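Interleukin 22 (Danio rerio, PDB 4O6K) probably acts as a helical cytokine of the interleukin-10 family, signalling through cell-surface receptors in the immune system. Local coordinates at residues 72-76 and 123-127. Residues are numbered along the deposited sequence; the frame is centred on the assembly and turned at random.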
loop_
_atom_site.group_PDB
_atom_site.type_symbol
_atom_site.label_atom_id
_atom_site.label_comp_id
_atom_site.label_asym_id
_atom_site.label_seq_id
_atom_site.Cartn_x
_atom_site.Cartn_y
_atom_site.Cartn_z
ATOM N N LYS A 72 1.238 17.273 8.198
ATOM C CA LYS A 72 0.036 16.520 8.540
ATOM C C LYS A 72 0.322 15.086 8.974
ATOM O O LYS A 72 -0.368 14.538 9.835
ATOM C CB LYS A 72 -0.936 16.498 7.363
ATOM C CG LYS A 72 -2.255 15.853 7.722
ATOM C CD LYS A 72 -3.261 15.897 6.600
ATOM C CE LYS A 72 -4.596 15.422 7.119
ATOM N NZ LYS A 72 -5.006 16.227 8.304
ATOM N N TYR A 73 1.347 14.483 8.384
ATOM C CA TYR A 73 1.695 13.106 8.697
ATOM C C TYR A 73 3.161 13.033 9.088
ATOM O O TYR A 73 4.008 12.722 8.256
ATOM C CB TYR A 73 1.436 12.185 7.501
ATOM C CG TYR A 73 0.023 12.214 6.958
ATOM C CD1 TYR A 73 -1.005 11.519 7.582
ATOM C CD2 TYR A 73 -0.273 12.922 5.800
ATOM C CE1 TYR A 73 -2.293 11.543 7.074
ATOM C CE2 TYR A 73 -1.553 12.951 5.286
ATOM C CZ TYR A 73 -2.560 12.260 5.926
ATOM O OH TYR A 73 -3.836 12.290 5.412
ATOM N N PRO A 74 3.469 13.332 10.359
ATOM C CA PRO A 74 4.859 13.329 10.827
ATOM C C PRO A 74 5.553 11.984 10.623
ATOM O O PRO A 74 6.781 11.932 10.561
ATOM C CB PRO A 74 4.723 13.643 12.321
ATOM C CG PRO A 74 3.443 14.398 12.427
ATOM C CD PRO A 74 2.535 13.762 11.415
ATOM N N MET A 75 4.772 10.913 10.521
ATOM C CA MET A 75 5.323 9.572 10.378
ATOM C C MET A 75 5.503 9.120 8.924
ATOM O O MET A 75 6.131 8.092 8.674
ATOM C CB MET A 75 4.434 8.564 11.109
ATOM C CG MET A 75 3.084 8.348 10.450
ATOM S SD MET A 75 1.990 9.781 10.534
ATOM C CE MET A 75 1.590 9.797 12.279
ATOM N N ILE A 76 4.958 9.879 7.973
ATOM C CA ILE A 76 4.892 9.426 6.579
ATOM C C ILE A 76 6.273 9.167 5.969
ATOM O O ILE A 76 6.425 8.290 5.118
ATOM C CB ILE A 76 4.121 10.437 5.684
ATOM C CG1 ILE A 76 3.742 9.791 4.348
ATOM C CG2 ILE A 76 4.922 11.714 5.453
ATOM C CD1 ILE A 76 2.861 10.660 3.478
ATOM N N ARG A 123 -5.077 11.800 -2.371
ATOM C CA ARG A 123 -3.888 11.394 -1.631
ATOM C C ARG A 123 -4.259 10.941 -0.223
ATOM O O ARG A 123 -3.835 9.877 0.223
ATOM C CB ARG A 123 -2.874 12.539 -1.573
ATOM C CG ARG A 123 -2.074 12.719 -2.856
ATOM C CD ARG A 123 -0.790 13.500 -2.621
ATOM N NE ARG A 123 0.088 12.852 -1.650
ATOM C CZ ARG A 123 1.286 13.313 -1.304
ATOM N NH1 ARG A 123 1.753 14.427 -1.853
ATOM N NH2 ARG A 123 2.020 12.660 -0.413
ATOM N N ASN A 124 -5.062 11.748 0.464
ATOM C CA ASN A 124 -5.512 11.424 1.815
ATOM C C ASN A 124 -6.288 10.113 1.873
ATOM O O ASN A 124 -6.145 9.337 2.818
ATOM C CB ASN A 124 -6.376 12.556 2.375
ATOM C CG ASN A 124 -5.555 13.744 2.832
ATOM O OD1 ASN A 124 -4.385 13.606 3.189
ATOM N ND2 ASN A 124 -6.165 14.924 2.822
ATOM N N LYS A 125 -7.111 9.874 0.857
ATOM C CA LYS A 125 -7.918 8.662 0.794
ATOM C C LYS A 125 -7.048 7.418 0.639
ATOM O O LYS A 125 -7.218 6.439 1.366
ATOM C CB LYS A 125 -8.923 8.748 -0.357
ATOM C CG LYS A 125 -9.920 7.604 -0.388
ATOM C CD LYS A 125 -10.958 7.804 -1.479
ATOM C CE LYS A 125 -12.058 6.763 -1.382
ATOM N NZ LYS A 125 -12.680 6.747 -0.030
ATOM N N ALA A 126 -6.120 7.463 -0.312
ATOM C CA ALA A 126 -5.200 6.355 -0.544
ATOM C C ALA A 126 -4.287 6.131 0.659
ATOM O O ALA A 126 -3.984 4.991 1.013
ATOM C CB ALA A 126 -4.376 6.605 -1.797
ATOM N N ILE A 127 -3.847 7.225 1.274
ATOM C CA ILE A 127 -3.027 7.166 2.482
ATOM C C ILE A 127 -3.736 6.392 3.590
ATOM O O ILE A 127 -3.130 5.559 4.269
ATOM C CB ILE A 127 -2.669 8.585 2.983
ATOM C CG1 ILE A 127 -1.490 9.146 2.186
ATOM C CG2 ILE A 127 -2.310 8.570 4.457
ATOM C CD1 ILE A 127 -1.269 10.628 2.384
#
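Tyr-73 reaches from the turn between helices 69-72 and 76-93 to helix 119-128, where its phenol group meets two side chains in different ways. The polar meeting is a single hydrogen bond, in which OH of Tyr-73 donates to OD1 of Asn-124 at 2.6 Å. The amide oxygen lies at the edge of the ring, in its plane, yet the donor stands 53° out of the carbonyl plane, away from the lone-pair directions; ring and amide planes are turned 63° apart. On Asn-124, CG sits beside the backbone N (chi1 -77°), which carries the amide to the hydroxyl although the side chain does not start out facing the turn.

The apolar meeting belongs to Ile-127, one helical turn further on, whose two branches share the ring. CG2 of Ile-127 makes a CH-pi contact over one face, 4.3 Å from the centroid of the Tyr-73 ring. CD1 of Ile-127 touches CE2 of Tyr-73 at 3.7 Å. Over the opposite face, CG of Lys-72 lies 3.8 Å above the plane of the Tyr-73 ring, offset toward its rim; the amine of that lysine continues to a salt bridge with Glu-26. Beside this contact, CD1 of Ile-76 comes 4.3 Å from CD1 of Ile-127, and Met-19 of helix 10-24 touches both isoleucines.

The turn itself is type I, closed by Ile-76 N bonding to Tyr-73 O. One aromatic residue thus joins an interhelical turn to a neighbouring helix of the bundle: apolar contacts help to bury its ring, and partly exposed Asn-124 accepts a hydrogen bond from this buried tyrosine.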